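Local atomic coordinates of nucleoid-associated protein HP_0035 (Helicobacter pylori, PDB entry 3F42), a protein that probably binds DNA as a homodimer and alters its conformation, with possible roles in nucleoid organization, gene regulation and DNA protection. Residues I30-S35 against M39-F44; V51-D56 against I68-A73; D57-L60 against E64-Q67. All coordinates share one frame; numbering follows the deposited sequence. Where two conformers were deposited one is given.

Interaction 1: residues I30-S35 against M39-F44; sequences IHTSKS and MVSVSF
Ser33 and Val42 face each other at the middle of an antiparallel beta hairpin, the first two strands of the three-stranded sheet in this YbaB/EbfC-family protein. Their backbones are joined both ways, Val42 N reaching Ser33 O at 2.8 Å with an almost straight N-H...O angle of 172°. The His31-Phe44 pair is bonded just as directly. Toward the turn the bonds lengthen, and Val40 N stands above the carbonyl plane of Ser35 at 3.2 Å from its O; here lies a classic beta bulge, in which two residues, Met39 and Val40, stand against the single Ser35.

The two faces differ in character. Ser33, Ser35, Val40, Val42 and Phe44 turn to the side packed against helix 63-93. The serines are small enough to let the helix come close, the valines are beta-branched and apolar, and the flat Phe44 ring meets that of Tyr78; Ser33 CB rests on Val42 CG2 at 3.8 Å. The other face is mostly polar and more open. Thr32 OG1 and Ser43 OG share a hydrogen bond of 3.1 Å, and the long chain of Lys34, extended until it bends at chi4 (-71°), brings NZ to 2.9 Å from Ser41 OG. Back on the packed side, Ser35 OG, set between its own N and C (chi1 62°), donates to Tyr69 O of the helix while lying 3.4 Å from Val40 CB.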
ATOM      1  N   ILE A  30     -16.833 -18.924  -6.029  1.00 17.82           N
ATOM      2  CA  ILE A  30     -17.913 -19.439  -5.121  1.00 18.12           C
ATOM      3  C   ILE A  30     -17.450 -20.689  -4.388  1.00 18.59           C
ATOM      4  O   ILE A  30     -16.900 -21.599  -5.023  1.00 18.31           O
ATOM      5  CB  ILE A  30     -19.179 -19.799  -5.937  1.00 17.42           C
ATOM      6  CG1 ILE A  30     -19.635 -18.583  -6.734  1.00 17.24           C
ATOM      7  CG2 ILE A  30     -20.345 -20.333  -5.013  1.00 18.32           C
ATOM      8  CD1 ILE A  30     -20.763 -18.930  -7.793  1.00 21.39           C
ATOM      9  N   HIS A  31     -17.675 -20.735  -3.064  1.00 19.98           N
ATOM     10  CA  HIS A  31     -17.380 -21.924  -2.248  1.00 21.85           C
ATOM     11  C   HIS A  31     -18.692 -22.388  -1.632  1.00 20.33           C
ATOM     12  O   HIS A  31     -19.358 -21.612  -0.980  1.00 20.23           O
ATOM     13  CB  HIS A  31     -16.389 -21.608  -1.100  1.00 24.01           C
ATOM     14  CG  HIS A  31     -16.107 -22.797  -0.213  1.00 30.44           C
ATOM     15  ND1 HIS A  31     -16.808 -23.046   0.955  1.00 37.26           N
ATOM     16  CD2 HIS A  31     -15.219 -23.811  -0.334  1.00 31.87           C
ATOM     17  CE1 HIS A  31     -16.368 -24.167   1.502  1.00 34.17           C
ATOM     18  NE2 HIS A  31     -15.406 -24.652   0.740  1.00 33.87           N
ATOM     19  N   THR A  32     -19.014 -23.664  -1.800  1.00 20.26           N
ATOM     20  CA  THR A  32     -20.287 -24.224  -1.261  1.00 19.76           C
ATOM     21  C   THR A  32     -19.994 -25.254  -0.177  1.00 19.59           C
ATOM     22  O   THR A  32     -19.148 -26.120  -0.359  1.00 21.20           O
ATOM     23  CB  THR A  32     -21.095 -24.837  -2.404  1.00 20.56           C
ATOM     24  OG1 THR A  32     -21.361 -23.785  -3.335  1.00 20.38           O
ATOM     25  CG2 THR A  32     -22.444 -25.444  -1.918  1.00 21.10           C
ATOM     26  N   SER A  33     -20.697 -25.141   0.938  1.00 19.76           N
ATOM     27  CA  SER A  33     -20.596 -26.113   2.045  1.00 19.93           C
ATOM     28  C   SER A  33     -21.979 -26.698   2.301  1.00 19.50           C
ATOM     29  O   SER A  33     -22.959 -25.955   2.308  1.00 20.36           O
ATOM     30  CB  SER A  33     -20.111 -25.414   3.312  1.00 20.32           C
ATOM     31  OG  SER A  33     -18.738 -25.016   3.170  1.00 22.81           O
ATOM     32  N   LYS A  34     -22.028 -28.006   2.556  1.00 19.34           N
ATOM     33  CA  LYS A  34     -23.286 -28.709   2.823  1.00 18.51           C
ATOM     34  C   LYS A  34     -23.220 -29.381   4.181  1.00 18.37           C
ATOM     35  O   LYS A  34     -22.133 -29.738   4.674  1.00 19.12           O
ATOM     36  CB  LYS A  34     -23.562 -29.724   1.733  1.00 20.48           C
ATOM     37  CG  LYS A  34     -23.778 -29.024   0.380  1.00 21.73           C
ATOM     38  CD  LYS A  34     -24.273 -29.973  -0.691  1.00 30.02           C
ATOM     39  CE  LYS A  34     -24.141 -29.305  -2.053  1.00 32.21           C
ATOM     40  NZ  LYS A  34     -25.113 -28.201  -2.290  1.00 35.43           N
ATOM     41  N   SER A  35     -24.381 -29.539   4.787  1.00 18.00           N
ATOM     42  CA  SER A  35     -24.478 -30.328   6.025  1.00 17.75           C
ATOM     43  C   SER A  35     -25.810 -31.020   6.059  1.00 17.49           C
ATOM     44  O   SER A  35     -26.649 -30.866   5.138  1.00 17.64           O
ATOM     45  CB  SER A  35     -24.361 -29.400   7.240  1.00 17.09           C
ATOM     46  OG  SER A  35     -25.438 -28.492   7.204  1.00 20.68           O
HETATM   47  N   MSE A  39     -29.134 -31.538   3.234  1.00 20.73           N
HETATM   48  CA  MSE A  39     -30.367 -30.762   3.432  0.70 20.92           C
HETATM   49  C   MSE A  39     -30.118 -29.282   3.677  1.00 21.16           C
HETATM   50  O   MSE A  39     -31.041 -28.475   3.611  1.00 20.96           O
HETATM   51  CB  MSE A  39     -31.200 -31.339   4.581  0.70 21.86           C
HETATM   52  CG  MSE A  39     -31.693 -32.734   4.303  0.70 22.81           C
HETATM   53 SE   MSE A  39     -32.917 -33.314   5.700  0.50 33.06          SE
HETATM   54  CE  MSE A  39     -31.685 -33.473   7.188  0.70 27.42           C
ATOM     55  N   VAL A  40     -28.866 -28.937   3.994  1.00 19.89           N
ATOM     56  CA  VAL A  40     -28.487 -27.521   4.110  1.00 19.73           C
ATOM     57  C   VAL A  40     -27.355 -27.268   3.128  1.00 19.62           C
ATOM     58  O   VAL A  40     -26.422 -28.046   3.073  1.00 18.74           O
ATOM     59  CB  VAL A  40     -28.050 -27.163   5.543  1.00 20.07           C
ATOM     60  CG1 VAL A  40     -27.375 -25.774   5.599  1.00 20.53           C
ATOM     61  CG2 VAL A  40     -29.238 -27.175   6.502  1.00 20.92           C
ATOM     62  N   SER A  41     -27.438 -26.170   2.369  1.00 18.52           N
ATOM     63  CA  SER A  41     -26.356 -25.772   1.485  1.00 19.40           C
ATOM     64  C   SER A  41     -26.138 -24.288   1.699  1.00 19.33           C
ATOM     65  O   SER A  41     -27.115 -23.502   1.679  1.00 20.57           O
ATOM     66  CB  SER A  41     -26.720 -26.024   0.035  1.00 20.29           C
ATOM     67  OG  SER A  41     -25.565 -25.810  -0.768  1.00 21.54           O
ATOM     68  N   VAL A  42     -24.879 -23.904   1.865  1.00 17.93           N
ATOM     69  CA  VAL A  42     -24.541 -22.471   1.929  1.00 17.89           C
ATOM     70  C   VAL A  42     -23.468 -22.169   0.905  1.00 17.36           C
ATOM     71  O   VAL A  42     -22.616 -23.005   0.649  1.00 19.46           O
ATOM     72  CB  VAL A  42     -24.111 -21.987   3.316  1.00 17.27           C
ATOM     73  CG1 VAL A  42     -25.254 -22.236   4.311  1.00 20.62           C
ATOM     74  CG2 VAL A  42     -22.814 -22.713   3.766  1.00 19.42           C
ATOM     75  N   SER A  43     -23.556 -20.997   0.291  1.00 17.66           N
ATOM     76  CA  SER A  43     -22.515 -20.574  -0.652  1.00 17.11           C
ATOM     77  C   SER A  43     -21.956 -19.216  -0.242  1.00 15.73           C
ATOM     78  O   SER A  43     -22.699 -18.257  -0.021  1.00 17.49           O
ATOM     79  CB  SER A  43     -23.073 -20.470  -2.076  1.00 18.14           C
ATOM     80  OG  SER A  43     -23.527 -21.739  -2.500  1.00 20.09           O
ATOM     81  N   PHE A  44     -20.633 -19.145  -0.241  1.00 17.24           N
ATOM     82  CA  PHE A  44     -19.918 -17.916   0.029  1.00 17.67           C
ATOM     83  C   PHE A  44     -19.139 -17.503  -1.191  1.00 18.44           C
ATOM     84  O   PHE A  44     -18.635 -18.364  -1.930  1.00 19.71           O
ATOM     85  CB  PHE A  44     -18.895 -18.158   1.125  1.00 17.87           C
ATOM     86  CG  PHE A  44     -19.502 -18.389   2.496  1.00 17.85           C
ATOM     87  CD1 PHE A  44     -19.792 -17.303   3.315  1.00 21.06           C
ATOM     88  CD2 PHE A  44     -19.764 -19.686   2.966  1.00 19.19           C
ATOM     89  CE1 PHE A  44     -20.334 -17.479   4.589  1.00 21.29           C
ATOM     90  CE2 PHE A  44     -20.311 -19.868   4.267  1.00 17.07           C
ATOM     91  CZ  PHE A  44     -20.588 -18.749   5.064  1.00 19.22           C
TER

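Interaction 2: residues V51-D56 against I68-A73; sequences VDLQID and IYLMSA
Ile55 and Leu70 meet through methyl groups, and the flat groups of segment 51-56 take no part in that touch. The carboxylate of Asp52 and the amide of Gln54 pair with each other along the strand, on the side turned from the helix. Gln54 NE2 donates to Asp52 OD1 at 3.2 Å, nearly straight at 167°; the oxygen lies close to the amide plane, and the donor comes from its syn side, somewhat out of the carboxylate plane. A weak bond from Leu53 N to the same oxygen adds a second hold on it. Polar side chains suit the face of the strand turned from the helix.

On the buried side, helix 68-73 presents Leu70, whose side chain points toward the strand. Its CD2 lies 4.1 Å from Ile55 CD1 and 4.3 Å from Leu53 CD2, so one branch spans two strand residues whose side chains leave the same face. The extended end of Ile55 (chi2 165°) carries CD1 far enough to reach both methyls of Leu70, and the two side chains cross at about a right angle.

The second subunit packs on the same strand: its Met66 lies on Ile55 and its Gln67 on Leu53, while its Lys63 NZ binds Ile55 O. With no hydrogen bond between strand and helix, their cohesion here is purely apolar, and the branched side chains of Leu53 and Ile55 serve both this buried packing and the contact with the second subunit.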
ATOM      1  N   VAL A  51     -23.775 -15.734  -0.101  1.00 19.17           N
ATOM      2  CA  VAL A  51     -24.474 -15.348  -1.346  1.00 19.79           C
ATOM      3  C   VAL A  51     -25.649 -16.247  -1.687  1.00 20.31           C
ATOM      4  O   VAL A  51     -26.534 -15.852  -2.481  1.00 20.89           O
ATOM      5  CB  VAL A  51     -23.481 -15.235  -2.539  1.00 19.97           C
ATOM      6  CG1 VAL A  51     -22.422 -14.113  -2.211  1.00 22.37           C
ATOM      7  CG2 VAL A  51     -22.774 -16.527  -2.805  1.00 20.67           C
ATOM      8  N   ASP A  52     -25.689 -17.433  -1.074  1.00 18.81           N
ATOM      9  CA  ASP A  52     -26.860 -18.283  -1.192  1.00 20.15           C
ATOM     10  C   ASP A  52     -27.019 -19.155   0.032  1.00 19.35           C
ATOM     11  O   ASP A  52     -26.042 -19.503   0.710  1.00 18.33           O
ATOM     12  CB  ASP A  52     -26.840 -19.188  -2.455  1.00 20.40           C
ATOM     13  CG  ASP A  52     -28.287 -19.561  -2.931  1.00 23.39           C
ATOM     14  OD1 ASP A  52     -29.284 -19.070  -2.368  1.00 26.54           O
ATOM     15  OD2 ASP A  52     -28.432 -20.314  -3.890  1.00 29.92           O
ATOM     16  N   LEU A  53     -28.267 -19.514   0.301  1.00 20.27           N
ATOM     17  CA  LEU A  53     -28.563 -20.306   1.508  1.00 21.78           C
ATOM     18  C   LEU A  53     -29.834 -21.072   1.148  1.00 22.91           C
ATOM     19  O   LEU A  53     -30.836 -20.443   0.732  1.00 23.29           O
ATOM     20  CB  LEU A  53     -28.750 -19.354   2.694  1.00 22.67           C
ATOM     21  CG  LEU A  53     -28.900 -19.935   4.099  1.00 26.34           C
ATOM     22  CD1 LEU A  53     -28.361 -18.955   5.132  1.00 27.34           C
ATOM     23  CD2 LEU A  53     -30.356 -20.163   4.373  1.00 24.44           C
ATOM     24  N   GLN A  54     -29.760 -22.413   1.193  1.00 22.47           N
ATOM     25  CA  GLN A  54     -30.906 -23.273   0.845  1.00 23.19           C
ATOM     26  C   GLN A  54     -31.075 -24.380   1.879  1.00 22.42           C
ATOM     27  O   GLN A  54     -30.102 -25.057   2.250  1.00 22.03           O
ATOM     28  CB  GLN A  54     -30.776 -23.872  -0.556  1.00 23.65           C
ATOM     29  CG  GLN A  54     -30.828 -22.817  -1.746  1.00 27.68           C
ATOM     30  CD  GLN A  54     -32.150 -22.005  -1.837  1.00 32.34           C
ATOM     31  OE1 GLN A  54     -33.238 -22.541  -1.621  1.00 34.63           O
ATOM     32  NE2 GLN A  54     -32.043 -20.705  -2.171  1.00 31.27           N
ATOM     33  N   ILE A  55     -32.319 -24.520   2.341  1.00 21.20           N
ATOM     34  CA  ILE A  55     -32.668 -25.419   3.443  1.00 20.20           C
ATOM     35  C   ILE A  55     -33.802 -26.318   2.919  1.00 20.45           C
ATOM     36  O   ILE A  55     -34.790 -25.798   2.387  1.00 20.46           O
ATOM     37  CB  ILE A  55     -33.177 -24.607   4.661  1.00 21.07           C
ATOM     38  CG1 ILE A  55     -32.101 -23.637   5.151  1.00 19.48           C
ATOM     39  CG2 ILE A  55     -33.657 -25.555   5.807  1.00 19.51           C
ATOM     40  CD1 ILE A  55     -32.612 -22.554   6.093  1.00 20.13           C
ATOM     41  N   ASP A  56     -33.669 -27.639   3.070  1.00 20.87           N
ATOM     42  CA  ASP A  56     -34.733 -28.570   2.637  1.00 21.91           C
ATOM     43  C   ASP A  56     -35.986 -28.328   3.448  1.00 21.36           C
ATOM     44  O   ASP A  56     -35.903 -28.098   4.648  1.00 21.73           O
ATOM     45  CB  ASP A  56     -34.285 -30.014   2.786  1.00 22.31           C
ATOM     46  CG  ASP A  56     -35.220 -30.982   2.085  1.00 26.13           C
ATOM     47  OD1 ASP A  56     -34.985 -31.270   0.905  1.00 30.89           O
ATOM     48  OD2 ASP A  56     -36.219 -31.409   2.690  1.00 25.00           O
ATOM     49  N   ILE A  68     -28.593 -26.542  14.017  1.00 16.18           N
ATOM     50  CA  ILE A  68     -27.328 -27.251  14.142  1.00 16.19           C
ATOM     51  C   ILE A  68     -26.676 -27.408  12.775  1.00 16.42           C
ATOM     52  O   ILE A  68     -25.474 -27.109  12.611  1.00 16.21           O
ATOM     53  CB  ILE A  68     -27.502 -28.621  14.841  1.00 15.49           C
ATOM     54  CG1 ILE A  68     -27.911 -28.388  16.311  1.00 16.24           C
ATOM     55  CG2 ILE A  68     -26.193 -29.484  14.688  1.00 15.50           C
ATOM     56  CD1 ILE A  68     -28.246 -29.653  17.089  1.00 15.16           C
ATOM     57  N   TYR A  69     -27.462 -27.871  11.788  1.00 15.94           N
ATOM     58  CA  TYR A  69     -26.933 -28.044  10.439  1.00 15.82           C
ATOM     59  C   TYR A  69     -26.574 -26.710   9.769  1.00 16.48           C
ATOM     60  O   TYR A  69     -25.582 -26.643   9.073  1.00 16.68           O
ATOM     61  CB  TYR A  69     -27.901 -28.826   9.546  1.00 15.48           C
ATOM     62  CG  TYR A  69     -28.124 -30.234  10.027  1.00 14.56           C
ATOM     63  CD1 TYR A  69     -27.047 -30.999  10.522  1.00 17.11           C
ATOM     64  CD2 TYR A  69     -29.398 -30.814   9.993  1.00 18.05           C
ATOM     65  CE1 TYR A  69     -27.236 -32.313  10.965  1.00 16.47           C
ATOM     66  CE2 TYR A  69     -29.598 -32.114  10.436  1.00 17.51           C
ATOM     67  CZ  TYR A  69     -28.511 -32.859  10.916  1.00 17.48           C
ATOM     68  OH  TYR A  69     -28.687 -34.161  11.363  1.00 19.27           O
ATOM     69  N   LEU A  70     -27.345 -25.665  10.012  1.00 16.78           N
ATOM     70  CA  LEU A  70     -26.944 -24.328   9.535  1.00 18.51           C
ATOM     71  C   LEU A  70     -25.614 -23.918  10.127  1.00 18.61           C
ATOM     72  O   LEU A  70     -24.695 -23.504   9.400  1.00 17.96           O
ATOM     73  CB  LEU A  70     -27.993 -23.269   9.866  1.00 18.96           C
ATOM     74  CG  LEU A  70     -29.182 -23.299   8.900  1.00 21.20           C
ATOM     75  CD1 LEU A  70     -30.376 -22.571   9.546  1.00 21.27           C
ATOM     76  CD2 LEU A  70     -28.817 -22.632   7.531  1.00 21.38           C
HETATM   77  N   MSE A  71     -25.484 -24.014  11.437  1.00 18.34           N
HETATM   78  CA  MSE A  71     -24.221 -23.613  12.066  1.00 18.88           C
HETATM   79  C   MSE A  71     -23.011 -24.436  11.588  1.00 19.00           C
HETATM   80  O   MSE A  71     -21.931 -23.860  11.388  1.00 18.69           O
HETATM   81  CB  MSE A  71     -24.339 -23.719  13.575  1.00 17.71           C
HETATM   82  CG  MSE A  71     -25.189 -22.609  14.120  1.00 20.74           C
HETATM   83 SE   MSE A  71     -25.145 -22.592  16.066  0.50 25.02          SE
HETATM   84  CE  MSE A  71     -23.296 -22.165  16.310  1.00 28.87           C
ATOM     85  N   SER A  72     -23.203 -25.752  11.392  1.00 17.42           N
ATOM     86  CA  SER A  72     -22.155 -26.613  10.895  1.00 19.19           C
ATOM     87  C   SER A  72     -21.694 -26.165   9.485  1.00 19.34           C
ATOM     88  O   SER A  72     -20.498 -25.955   9.260  1.00 18.81           O
ATOM     89  CB  SER A  72     -22.686 -28.065  10.801  1.00 19.65           C
ATOM     90  OG  SER A  72     -21.665 -28.894  10.317  1.00 27.50           O
ATOM     91  N   ALA A  73     -22.656 -25.993   8.581  1.00 18.23           N
ATOM     92  CA  ALA A  73     -22.316 -25.634   7.177  1.00 17.47           C
ATOM     93  C   ALA A  73     -21.709 -24.246   7.126  1.00 17.85           C
ATOM     94  O   ALA A  73     -20.717 -24.016   6.399  1.00 17.55           O
ATOM     95  CB  ALA A  73     -23.535 -25.696   6.273  1.00 18.35           C
TER

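Interaction 3: residues D57-L60 against E64-Q67; sequences DSLL and EAMQ
Leu59 leans on Ala65 and Met66 where the chain leaves the sheet and enters the long C-terminal helix of the YbaB/EbfC fold. Residues 57-60 form a type I beta turn, closed by Leu60 N donating to Asp57 O at 3.0 Å, and Leu59 is the third of its four residues, the one whose side chain points at helix 64-67.

Starting at its root, Leu59 CB lies 4.0 Å from Met66 CG and a little farther from Met66 CB. With chi1 at -75°, CG stands opposite the carbonyl carbon, and from there the two methyls part. CD2 goes to the helix, 4.2 Å from Ala65 CB and 4.1 Å from Met66 N, close against the backbone between these two residues. CD1 goes the other way, to the hairpin, where it packs on Met39 and Val40. A forked side chain thus serves two neighbours from one position, and the small Ala65 lets the fork come near the helix surface.

Met66, present as selenomethionine, answers with the base of its side chain. Its CG is anti to its backbone N (chi1 -170°) and the chain bends only at chi3, so the selenium end leads away from Leu59. The second subunit ties both segments further: its Lys63 forms a salt bridge with Asp57, and its Ile55 N bonds to Gln67 OE1. Ahead of the pair, Asp62 OD1 accepts from Ala65 N near the start of the helix. No hydrogen bond joins the segments; the backbone oxygen of Leu59 merely packs against Met66 CB, 3.9 Å away.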
ATOM      1  N   ASP A  57     -37.154 -28.348   2.790  1.00 21.01           N
ATOM      2  CA  ASP A  57     -38.411 -28.141   3.507  1.00 21.58           C
ATOM      3  C   ASP A  57     -38.565 -29.092   4.701  1.00 21.35           C
ATOM      4  O   ASP A  57     -39.250 -28.751   5.665  1.00 22.25           O
ATOM      5  CB  ASP A  57     -39.631 -28.308   2.586  1.00 21.29           C
ATOM      6  CG  ASP A  57     -39.867 -27.127   1.674  1.00 23.72           C
ATOM      7  OD1 ASP A  57     -39.313 -26.019   1.875  1.00 23.33           O
ATOM      8  OD2 ASP A  57     -40.668 -27.311   0.730  1.00 24.75           O
ATOM      9  N   SER A  58     -37.940 -30.272   4.653  1.00 21.81           N
ATOM     10  CA  SER A  58     -38.088 -31.257   5.751  1.00 22.97           C
ATOM     11  C   SER A  58     -37.577 -30.726   7.076  1.00 23.09           C
ATOM     12  O   SER A  58     -38.117 -31.047   8.138  1.00 22.84           O
ATOM     13  CB  SER A  58     -37.415 -32.587   5.421  1.00 23.77           C
ATOM     14  OG  SER A  58     -36.057 -32.393   5.092  1.00 26.30           O
ATOM     15  N   LEU A  59     -36.560 -29.867   7.011  1.00 22.11           N
ATOM     16  CA  LEU A  59     -35.974 -29.292   8.213  1.00 22.15           C
ATOM     17  C   LEU A  59     -36.880 -28.285   8.894  1.00 22.12           C
ATOM     18  O   LEU A  59     -36.670 -27.957  10.065  1.00 23.59           O
ATOM     19  CB  LEU A  59     -34.576 -28.694   7.922  1.00 22.01           C
ATOM     20  CG  LEU A  59     -33.446 -29.728   7.750  1.00 22.44           C
ATOM     21  CD1 LEU A  59     -32.123 -29.087   7.236  1.00 18.98           C
ATOM     22  CD2 LEU A  59     -33.173 -30.490   9.040  1.00 24.78           C
ATOM     23  N   LEU A  60     -37.883 -27.781   8.190  1.00 22.53           N
ATOM     24  CA  LEU A  60     -38.844 -26.845   8.821  1.00 22.39           C
ATOM     25  C   LEU A  60     -39.623 -27.533   9.954  1.00 23.40           C
ATOM     26  O   LEU A  60     -40.121 -26.867  10.859  1.00 22.61           O
ATOM     27  CB  LEU A  60     -39.795 -26.257   7.788  1.00 23.08           C
ATOM     28  CG  LEU A  60     -39.216 -25.420   6.644  1.00 24.09           C
ATOM     29  CD1 LEU A  60     -40.344 -25.078   5.693  1.00 24.39           C
ATOM     30  CD2 LEU A  60     -38.481 -24.149   7.126  1.00 24.06           C
ATOM     31  N   GLU A  64     -34.537 -27.453  15.771  1.00 19.57           N
ATOM     32  CA  GLU A  64     -33.300 -27.755  16.499  1.00 19.96           C
ATOM     33  C   GLU A  64     -32.232 -28.306  15.561  1.00 19.44           C
ATOM     34  O   GLU A  64     -31.065 -27.830  15.547  1.00 19.14           O
ATOM     35  CB  GLU A  64     -33.545 -28.781  17.619  1.00 19.99           C
ATOM     36  CG  GLU A  64     -32.245 -29.053  18.394  1.00 23.78           C
ATOM     37  CD  GLU A  64     -32.418 -29.932  19.608  1.00 29.34           C
ATOM     38  OE1 GLU A  64     -33.407 -30.692  19.668  1.00 27.47           O
ATOM     39  OE2 GLU A  64     -31.525 -29.852  20.492  1.00 31.90           O
ATOM     40  N   ALA A  65     -32.634 -29.283  14.745  1.00 18.80           N
ATOM     41  CA  ALA A  65     -31.704 -29.901  13.782  1.00 19.05           C
ATOM     42  C   ALA A  65     -31.317 -28.858  12.739  1.00 19.23           C
ATOM     43  O   ALA A  65     -30.156 -28.762  12.322  1.00 18.37           O
ATOM     44  CB  ALA A  65     -32.355 -31.091  13.079  1.00 19.51           C
HETATM   45  N   MSE A  66     -32.304 -28.117  12.284  1.00 18.27           N
HETATM   46  CA  MSE A  66     -32.033 -27.083  11.259  1.00 19.56           C
HETATM   47  C   MSE A  66     -30.949 -26.108  11.691  1.00 18.88           C
HETATM   48  O   MSE A  66     -30.021 -25.805  10.935  1.00 18.07           O
HETATM   49  CB  MSE A  66     -33.297 -26.301  10.931  1.00 19.48           C
HETATM   50  CG  MSE A  66     -33.045 -25.452   9.726  1.00 24.08           C
HETATM   51 SE   MSE A  66     -34.516 -24.168   9.574  0.75 36.18          SE
HETATM   52  CE  MSE A  66     -34.363 -23.181  11.222  1.00 36.54           C
ATOM     53  N   GLN A  67     -31.063 -25.626  12.917  1.00 18.88           N
ATOM     54  CA  GLN A  67     -30.058 -24.694  13.465  1.00 18.59           C
ATOM     55  C   GLN A  67     -28.663 -25.294  13.569  1.00 18.69           C
ATOM     56  O   GLN A  67     -27.661 -24.634  13.260  1.00 18.60           O
ATOM     57  CB  GLN A  67     -30.538 -24.167  14.802  1.00 18.04           C
ATOM     58  CG  GLN A  67     -31.744 -23.220  14.609  1.00 20.74           C
ATOM     59  CD  GLN A  67     -32.339 -22.674  15.900  1.00 23.90           C
ATOM     60  OE1 GLN A  67     -33.082 -21.705  15.867  1.00 22.55           O
ATOM     61  NE2 GLN A  67     -32.040 -23.304  17.035  1.00 23.59           N
TER

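How the interactions relate
The three contacts follow the chain from hairpin to helix. Interaction 1 builds the sheet from backbone bonds and has one packed and one mostly polar, open face; interactions 2 and 3 are smaller, buried and without hydrogen bonds across them, and both press on helix 63-93. Interaction 3 is nested within the loop that interaction 2 closes, and both touch the second subunit, unlike interaction 1. They adjoin directly: Ser43 O takes Val51 N at 2.7 Å, sewing interaction 1 to the third strand, while interactions 2 and 3 meet where Tyr69 CD2 packs on Leu59 CD2 at 3.9 Å and, within the chain, Ile55 CG2 lies 4.0 Å from Met66 CG.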